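Local coordinates for pyruvate carboxylase n-terminal domain (Aquifex aeolicus, PDB 1ULZ), which serves as the biotin carboxylase subunit of pyruvate carboxylase, a protein of the ATP-grasp family that is found here as a pair of chains, at residues M425-F430 with T437-E442; Y332-R337 with E400-A405. The protein carries 1 engineered substitution. All coordinates share one frame; numbering follows the deposited sequence.

Interaction 1: residues M425-F430 with T437-E442; sequences MKEKDF and TKYLEE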
ATOM      1  N   MET A 425     -15.727   9.710   9.403  1.00 21.26           N
ATOM      2  CA  MET A 425     -14.407  10.329   9.303  1.00 22.74           C
ATOM      3  C   MET A 425     -14.491  11.840   9.505  1.00 23.54           C
ATOM      4  O   MET A 425     -13.517  12.463   9.921  1.00 24.06           O
ATOM      5  CB  MET A 425     -13.770  10.042   7.932  1.00 23.42           C
ATOM      6  CG  MET A 425     -13.538   8.573   7.610  1.00 22.18           C
ATOM      7  SD  MET A 425     -12.424   7.777   8.774  1.00 23.59           S
ATOM      8  CE  MET A 425     -13.436   6.401   9.344  1.00 23.61           C
ATOM      9  N   LYS A 426     -15.649  12.425   9.200  1.00 24.19           N
ATOM     10  CA  LYS A 426     -15.855  13.869   9.357  1.00 27.22           C
ATOM     11  C   LYS A 426     -16.381  14.237  10.738  1.00 28.21           C
ATOM     12  O   LYS A 426     -16.328  15.400  11.136  1.00 28.99           O
ATOM     13  CB  LYS A 426     -16.877  14.398   8.346  1.00 27.42           C
ATOM     14  CG  LYS A 426     -16.464  14.393   6.900  1.00 30.10           C
ATOM     15  CD  LYS A 426     -17.585  14.984   6.053  1.00 30.23           C
ATOM     16  CE  LYS A 426     -17.198  15.043   4.583  1.00 31.63           C
ATOM     17  NZ  LYS A 426     -18.333  15.538   3.759  1.00 33.08           N
ATOM     18  N   GLU A 427     -16.897  13.249  11.460  1.00 29.48           N
ATOM     19  CA  GLU A 427     -17.480  13.495  12.767  1.00 30.45           C
ATOM     20  C   GLU A 427     -16.489  13.971  13.824  1.00 31.43           C
ATOM     21  O   GLU A 427     -15.413  13.397  14.016  1.00 31.56           O
ATOM     22  CB  GLU A 427     -18.243  12.245  13.233  1.00 30.73           C
ATOM     23  CG  GLU A 427     -19.270  12.516  14.330  1.00 32.52           C
ATOM     24  CD  GLU A 427     -18.635  12.601  15.701  1.00 34.19           C
ATOM     25  OE1 GLU A 427     -19.107  13.398  16.534  1.00 35.21           O
ATOM     26  OE2 GLU A 427     -17.663  11.855  15.949  1.00 36.44           O
ATOM     27  N   LYS A 428     -16.879  15.041  14.506  1.00 31.80           N
ATOM     28  CA  LYS A 428     -16.078  15.673  15.546  1.00 32.18           C
ATOM     29  C   LYS A 428     -15.426  14.737  16.567  1.00 30.42           C
ATOM     30  O   LYS A 428     -14.217  14.805  16.794  1.00 28.91           O
ATOM     31  CB  LYS A 428     -16.936  16.708  16.282  1.00 35.03           C
ATOM     32  CG  LYS A 428     -16.273  17.295  17.514  1.00 39.18           C
ATOM     33  CD  LYS A 428     -17.229  18.214  18.278  1.00 42.76           C
ATOM     34  CE  LYS A 428     -16.666  18.569  19.655  1.00 44.80           C
ATOM     35  NZ  LYS A 428     -17.596  19.452  20.433  1.00 47.38           N
ATOM     36  N   ASP A 429     -16.211  13.867  17.191  1.00 29.83           N
ATOM     37  CA  ASP A 429     -15.634  12.976  18.190  1.00 29.55           C
ATOM     38  C   ASP A 429     -14.674  11.948  17.612  1.00 28.92           C
ATOM     39  O   ASP A 429     -13.607  11.705  18.181  1.00 28.18           O
ATOM     40  CB  ASP A 429     -16.729  12.273  18.994  1.00 30.07           C
ATOM     41  CG  ASP A 429     -17.585  13.250  19.782  1.00 31.27           C
ATOM     42  OD1 ASP A 429     -17.050  14.287  20.239  1.00 32.15           O
ATOM     43  OD2 ASP A 429     -18.790  12.978  19.952  1.00 31.88           O
ATOM     44  N   PHE A 430     -15.032  11.338  16.489  1.00 27.30           N
ATOM     45  CA  PHE A 430     -14.132  10.357  15.905  1.00 28.41           C
ATOM     46  C   PHE A 430     -12.797  11.026  15.568  1.00 28.46           C
ATOM     47  O   PHE A 430     -11.728  10.473  15.842  1.00 28.65           O
ATOM     48  CB  PHE A 430     -14.745   9.720  14.653  1.00 27.16           C
ATOM     49  CG  PHE A 430     -13.882   8.647  14.045  1.00 27.01           C
ATOM     50  CD1 PHE A 430     -13.049   8.926  12.977  1.00 25.33           C
ATOM     51  CD2 PHE A 430     -13.863   7.373  14.585  1.00 26.25           C
ATOM     52  CE1 PHE A 430     -12.209   7.956  12.457  1.00 25.61           C
ATOM     53  CE2 PHE A 430     -13.022   6.400  14.066  1.00 27.35           C
ATOM     54  CZ  PHE A 430     -12.196   6.697  13.001  1.00 25.74           C
ATOM     55  N   THR A 437     -18.022   1.459  21.893  1.00 29.38           N
ATOM     56  CA  THR A 437     -18.851   0.524  21.149  1.00 31.23           C
ATOM     57  C   THR A 437     -20.242   1.073  20.863  1.00 32.77           C
ATOM     58  O   THR A 437     -20.972   0.523  20.038  1.00 33.54           O
ATOM     59  CB  THR A 437     -18.995  -0.813  21.899  1.00 32.13           C
ATOM     60  OG1 THR A 437     -19.442  -0.565  23.241  1.00 32.76           O
ATOM     61  CG2 THR A 437     -17.653  -1.549  21.928  1.00 31.00           C
ATOM     62  N   LYS A 438     -20.617   2.155  21.535  1.00 34.69           N
ATOM     63  CA  LYS A 438     -21.940   2.729  21.305  1.00 36.72           C
ATOM     64  C   LYS A 438     -21.858   4.027  20.509  1.00 36.00           C
ATOM     65  O   LYS A 438     -22.772   4.861  20.547  1.00 36.96           O
ATOM     66  CB  LYS A 438     -22.645   2.975  22.636  1.00 38.74           C
ATOM     67  CG  LYS A 438     -21.969   3.985  23.516  1.00 42.93           C
ATOM     68  CD  LYS A 438     -22.172   3.626  24.974  1.00 44.94           C
ATOM     69  CE  LYS A 438     -23.584   3.106  25.233  1.00 47.31           C
ATOM     70  NZ  LYS A 438     -23.775   1.699  24.731  1.00 47.03           N
ATOM     71  N   TYR A 439     -20.759   4.182  19.778  1.00 33.06           N
ATOM     72  CA  TYR A 439     -20.536   5.371  18.975  1.00 31.82           C
ATOM     73  C   TYR A 439     -21.655   5.680  17.988  1.00 30.54           C
ATOM     74  O   TYR A 439     -22.131   6.810  17.932  1.00 31.04           O
ATOM     75  CB  TYR A 439     -19.200   5.258  18.217  1.00 29.54           C
ATOM     76  CG  TYR A 439     -18.974   6.375  17.224  1.00 28.10           C
ATOM     77  CD1 TYR A 439     -19.487   6.301  15.937  1.00 26.64           C
ATOM     78  CD2 TYR A 439     -18.278   7.522  17.585  1.00 28.07           C
ATOM     79  CE1 TYR A 439     -19.315   7.335  15.037  1.00 27.58           C
ATOM     80  CE2 TYR A 439     -18.101   8.567  16.690  1.00 26.26           C
ATOM     81  CZ  TYR A 439     -18.623   8.465  15.420  1.00 27.60           C
ATOM     82  OH  TYR A 439     -18.453   9.493  14.520  1.00 30.29           O
ATOM     83  N   LEU A 440     -22.068   4.693  17.202  1.00 30.07           N
ATOM     84  CA  LEU A 440     -23.120   4.925  16.217  1.00 31.97           C
ATOM     85  C   LEU A 440     -24.435   5.345  16.859  1.00 33.22           C
ATOM     86  O   LEU A 440     -25.088   6.290  16.407  1.00 33.40           O
ATOM     87  CB  LEU A 440     -23.329   3.678  15.354  1.00 30.72           C
ATOM     88  CG  LEU A 440     -22.229   3.441  14.317  1.00 31.87           C
ATOM     89  CD1 LEU A 440     -22.596   2.253  13.434  1.00 31.50           C
ATOM     90  CD2 LEU A 440     -22.052   4.703  13.476  1.00 30.98           C
ATOM     91  N   GLU A 441     -24.822   4.642  17.915  1.00 34.60           N
ATOM     92  CA  GLU A 441     -26.051   4.961  18.622  1.00 37.06           C
ATOM     93  C   GLU A 441     -25.995   6.408  19.111  1.00 36.87           C
ATOM     94  O   GLU A 441     -26.993   7.125  19.061  1.00 37.65           O
ATOM     95  CB  GLU A 441     -26.226   3.994  19.796  1.00 39.94           C
ATOM     96  CG  GLU A 441     -27.386   4.303  20.723  1.00 44.56           C
ATOM     97  CD  GLU A 441     -27.719   3.124  21.615  1.00 46.90           C
ATOM     98  OE1 GLU A 441     -26.775   2.521  22.165  1.00 49.40           O
ATOM     99  OE2 GLU A 441     -28.920   2.801  21.774  1.00 48.54           O
ATOM    100  N   GLU A 442     -24.816   6.834  19.560  1.00 36.99           N
ATOM    101  CA  GLU A 442     -24.612   8.190  20.057  1.00 37.44           C
ATOM    102  C   GLU A 442     -24.426   9.247  18.964  1.00 37.22           C
ATOM    103  O   GLU A 442     -24.319  10.434  19.272  1.00 37.22           O
ATOM    104  CB  GLU A 442     -23.392   8.241  20.982  1.00 40.33           C
ATOM    105  CG  GLU A 442     -23.422   7.239  22.130  1.00 44.19           C
ATOM    106  CD  GLU A 442     -22.239   7.394  23.066  1.00 45.75           C
ATOM    107  OE1 GLU A 442     -21.091   7.501  22.581  1.00 47.81           O
ATOM    108  OE2 GLU A 442     -22.455   7.403  24.295  1.00 47.46           O
TER
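The ring of Y439 and the carboxylate of E427 meet with their planes 70° apart, the carboxylate oxygen OE2 lying at the ring's edge, near its plane, while the ring of H443 stacks on Y439. The hydroxyl closes the contact: Y439 OH donates to E427 OE2 at 2.9 Å, arriving 36° out of the carboxylate plane. From the other face of that plane F430 N reaches E427 OE2 at 2.7 Å, nearly in line with the C-O bond, so one buried oxygen is gripped by two donors. The second oxygen, E427 OE1, takes D429 N at 3.0 Å. E427 is thus the N-cap of the helix that starts at 428, a side chain capping backbone N-H groups that the first turn leaves without helical partners. The bend at chi2 (-81°) turns the carboxylate back to these N-H groups, while E427 CB packs 3.0 Å from Y439 OH. F430 adds its CB obliquely to the ring, 4.1 Å from Y439 CE2, and then carries its own ring away toward W395 and F435. I424 of helix 418-426 touches both F430 and Y439, and F430 packs on I230 of strand 220-232, while T437 is tied to P205.

Interaction 2: residues Y332-R337 with E400-A405; sequences YAIECR and ERMRAA. Unlike the reference sequence in segment 400-405: A405 (reference Val).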
ATOM      1  N   TYR A 332      -0.339   5.056  12.622  1.00 20.08           N
ATOM      2  CA  TYR A 332      -1.664   4.480  12.804  1.00 19.84           C
ATOM      3  C   TYR A 332      -2.293   3.990  11.510  1.00 20.19           C
ATOM      4  O   TYR A 332      -2.088   4.568  10.438  1.00 20.02           O
ATOM      5  CB  TYR A 332      -2.607   5.500  13.441  1.00 20.88           C
ATOM      6  CG  TYR A 332      -2.171   5.940  14.812  1.00 24.59           C
ATOM      7  CD1 TYR A 332      -1.215   6.933  14.971  1.00 25.28           C
ATOM      8  CD2 TYR A 332      -2.699   5.341  15.951  1.00 24.99           C
ATOM      9  CE1 TYR A 332      -0.797   7.322  16.229  1.00 28.58           C
ATOM     10  CE2 TYR A 332      -2.289   5.720  17.211  1.00 27.17           C
ATOM     11  CZ  TYR A 332      -1.338   6.711  17.343  1.00 28.64           C
ATOM     12  OH  TYR A 332      -0.923   7.092  18.592  1.00 33.33           O
ATOM     13  N   ALA A 333      -3.072   2.922  11.625  1.00 19.18           N
ATOM     14  CA  ALA A 333      -3.759   2.353  10.477  1.00 19.87           C
ATOM     15  C   ALA A 333      -5.241   2.227  10.788  1.00 20.04           C
ATOM     16  O   ALA A 333      -5.628   1.880  11.907  1.00 20.33           O
ATOM     17  CB  ALA A 333      -3.181   0.986  10.135  1.00 19.43           C
ATOM     18  N   ILE A 334      -6.064   2.514   9.791  1.00 18.30           N
ATOM     19  CA  ILE A 334      -7.504   2.419   9.939  1.00 18.62           C
ATOM     20  C   ILE A 334      -8.058   1.524   8.846  1.00 18.38           C
ATOM     21  O   ILE A 334      -7.590   1.568   7.710  1.00 18.99           O
ATOM     22  CB  ILE A 334      -8.177   3.794   9.799  1.00 18.94           C
ATOM     23  CG1 ILE A 334      -7.585   4.778  10.811  1.00 17.88           C
ATOM     24  CG2 ILE A 334      -9.676   3.645   9.989  1.00 16.37           C
ATOM     25  CD1 ILE A 334      -8.022   6.210  10.600  1.00 20.58           C
ATOM     26  N   GLU A 335      -9.042   0.703   9.192  1.00 19.12           N
ATOM     27  CA  GLU A 335      -9.677  -0.163   8.204  1.00 20.09           C
ATOM     28  C   GLU A 335     -11.189   0.010   8.244  1.00 20.52           C
ATOM     29  O   GLU A 335     -11.808  -0.069   9.305  1.00 19.71           O
ATOM     30  CB  GLU A 335      -9.348  -1.644   8.437  1.00 20.03           C
ATOM     31  CG  GLU A 335     -10.016  -2.561   7.408  1.00 20.22           C
ATOM     32  CD  GLU A 335      -9.775  -4.042   7.667  1.00 23.64           C
ATOM     33  OE1 GLU A 335     -10.484  -4.624   8.513  1.00 23.97           O
ATOM     34  OE2 GLU A 335      -8.873  -4.625   7.025  1.00 23.18           O
ATOM     35  N   CYS A 336     -11.771   0.247   7.074  1.00 21.21           N
ATOM     36  CA  CYS A 336     -13.208   0.415   6.943  1.00 21.12           C
ATOM     37  C   CYS A 336     -13.763  -0.705   6.081  1.00 22.17           C
ATOM     38  O   CYS A 336     -13.211  -1.020   5.021  1.00 21.24           O
ATOM     39  CB  CYS A 336     -13.538   1.747   6.282  1.00 21.43           C
ATOM     40  SG  CYS A 336     -13.056   3.181   7.219  1.00 24.38           S
ATOM     41  N   ARG A 337     -14.858  -1.304   6.530  1.00 20.68           N
ATOM     42  CA  ARG A 337     -15.469  -2.373   5.768  1.00 21.30           C
ATOM     43  C   ARG A 337     -16.458  -1.817   4.746  1.00 21.52           C
ATOM     44  O   ARG A 337     -17.435  -1.160   5.091  1.00 20.91           O
ATOM     45  CB  ARG A 337     -16.155  -3.367   6.711  1.00 23.31           C
ATOM     46  CG  ARG A 337     -15.208  -3.868   7.789  1.00 26.20           C
ATOM     47  CD  ARG A 337     -15.617  -5.214   8.341  1.00 30.45           C
ATOM     48  NE  ARG A 337     -14.727  -5.634   9.418  1.00 30.34           N
ATOM     49  CZ  ARG A 337     -14.823  -6.796  10.052  1.00 32.24           C
ATOM     50  NH1 ARG A 337     -15.771  -7.663   9.715  1.00 31.87           N
ATOM     51  NH2 ARG A 337     -13.976  -7.090  11.030  1.00 32.39           N
ATOM     52  N   GLU A 400      -7.797  11.645   7.777  1.00 21.94           N
ATOM     53  CA  GLU A 400      -7.933  12.389   6.532  1.00 22.33           C
ATOM     54  C   GLU A 400      -7.575  11.534   5.323  1.00 20.96           C
ATOM     55  O   GLU A 400      -8.184  11.679   4.263  1.00 22.23           O
ATOM     56  CB  GLU A 400      -7.072  13.655   6.568  1.00 22.76           C
ATOM     57  CG  GLU A 400      -7.540  14.666   7.610  1.00 25.22           C
ATOM     58  CD  GLU A 400      -9.023  15.009   7.480  1.00 28.66           C
ATOM     59  OE1 GLU A 400      -9.711  15.082   8.523  1.00 30.03           O
ATOM     60  OE2 GLU A 400      -9.506  15.212   6.342  1.00 29.19           O
ATOM     61  N   ARG A 401      -6.597  10.640   5.471  1.00 19.58           N
ATOM     62  CA  ARG A 401      -6.228   9.771   4.354  1.00 18.95           C
ATOM     63  C   ARG A 401      -7.395   8.838   4.042  1.00 18.19           C
ATOM     64  O   ARG A 401      -7.729   8.627   2.877  1.00 18.66           O
ATOM     65  CB  ARG A 401      -4.995   8.930   4.674  1.00 18.78           C
ATOM     66  CG  ARG A 401      -4.556   8.030   3.517  1.00 20.85           C
ATOM     67  CD  ARG A 401      -3.255   8.542   2.879  1.00 23.89           C
ATOM     68  NE  ARG A 401      -2.107   8.199   3.697  1.00 22.86           N
ATOM     69  CZ  ARG A 401      -0.932   8.819   3.676  1.00 23.36           C
ATOM     70  NH1 ARG A 401       0.028   8.393   4.483  1.00 21.02           N
ATOM     71  NH2 ARG A 401      -0.714   9.859   2.877  1.00 20.93           N
ATOM     72  N   MET A 402      -8.012   8.284   5.085  1.00 17.72           N
ATOM     73  CA  MET A 402      -9.143   7.385   4.893  1.00 19.32           C
ATOM     74  C   MET A 402     -10.298   8.102   4.192  1.00 19.18           C
ATOM     75  O   MET A 402     -10.829   7.606   3.203  1.00 21.22           O
ATOM     76  CB  MET A 402      -9.621   6.825   6.235  1.00 18.68           C
ATOM     77  CG  MET A 402     -10.799   5.867   6.125  1.00 17.90           C
ATOM     78  SD  MET A 402     -10.464   4.462   5.023  1.00 21.00           S
ATOM     79  CE  MET A 402      -9.741   3.301   6.138  1.00 17.73           C
ATOM     80  N   ARG A 403     -10.680   9.274   4.695  1.00 21.72           N
ATOM     81  CA  ARG A 403     -11.780  10.024   4.089  1.00 21.74           C
ATOM     82  C   ARG A 403     -11.520  10.336   2.614  1.00 20.51           C
ATOM     83  O   ARG A 403     -12.425  10.227   1.787  1.00 20.95           O
ATOM     84  CB  ARG A 403     -12.040  11.326   4.854  1.00 22.30           C
ATOM     85  CG  ARG A 403     -13.196  12.131   4.272  1.00 25.60           C
ATOM     86  CD  ARG A 403     -13.730  13.160   5.250  1.00 29.50           C
ATOM     87  NE  ARG A 403     -12.810  14.271   5.483  1.00 30.70           N
ATOM     88  CZ  ARG A 403     -12.703  15.332   4.689  1.00 32.86           C
ATOM     89  NH1 ARG A 403     -13.459  15.432   3.602  1.00 32.30           N
ATOM     90  NH2 ARG A 403     -11.849  16.303   4.989  1.00 33.55           N
ATOM     91  N   ALA A 404     -10.280  10.708   2.292  1.00 19.07           N
ATOM     92  CA  ALA A 404      -9.898  11.029   0.917  1.00 18.62           C
ATOM     93  C   ALA A 404      -9.982   9.789   0.027  1.00 17.04           C
ATOM     94  O   ALA A 404     -10.376   9.871  -1.129  1.00 18.13           O
ATOM     95  CB  ALA A 404      -8.482  11.617   0.878  1.00 16.88           C
ATOM     96  N   ALA A 405      -9.604   8.639   0.572  1.00 17.34           N
ATOM     97  CA  ALA A 405      -9.665   7.389  -0.178  1.00 16.74           C
ATOM     98  C   ALA A 405     -11.135   7.016  -0.404  1.00 17.09           C
ATOM     99  O   ALA A 405     -11.533   6.672  -1.516  1.00 18.80           O
ATOM    100  CB  ALA A 405      -8.945   6.282   0.589  1.00 16.65           C
TER
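M402 reaches out from its helix and lays its terminal methyl against I334 and C336 of the strand, the pair whose side chains face the helix. Its CG stands anti to the backbone N, which sends the chain toward the strand; turns at chi2 (56°) and chi3 (88°) then curl the thioether round the sulfur of C336. The two sulfurs lie alongside each other, M402 SD 3.6 Å from C336 SG, and the methyl carbon CE of M402 is 3.5 Å from that same SG. M402 also slants across I334, whose branch CG2 is 3.9 Å from M402 CE. The methyl also approaches the strand backbone, with M402 CE 3.2 Å from I334 O, a snug fit that no hydrogen bond across the contact assists. All the touching residues are buried, and L388 and T390 of the adjacent strand 384-392 press on M402 as well. Elsewhere on the helix, R403 NH2 and E400 OE2 form a salt bridge of 2.9 Å, and R401 makes one with E23 of the second subunit. The axes of 332-337 and 400-405 lie 33° from parallel and 9.4 Å apart at their closest: this is a helix layered on an antiparallel sheet, strand 332-339 lying between 235-241 and 384-392, in the C-terminal region of the biotin carboxylase fold.

In the fold
Both interactions are buried and lie in the C-terminal part of the biotin carboxylase fold, their centres about 15 Å apart, yet they hold the fold by different means. Interaction 2 is apolar packing of helix 395-407 on the large antiparallel sheet, joining elements far apart in sequence. Interaction 1 is local, linking the start of helix 428-432 to the loop after it through one hydroxyl-carboxylate bond across the segments, to a carboxylate that also caps the helix. Helix 418-426 connects the two: M425 packs SD against CG of M402 at 3.6 Å and also meets C336, while K426 touches R403. A sulfur-rich layer on the sheet thus passes, through one helix, into a junction where a buried carboxylate is met by hydrogen-bond donors.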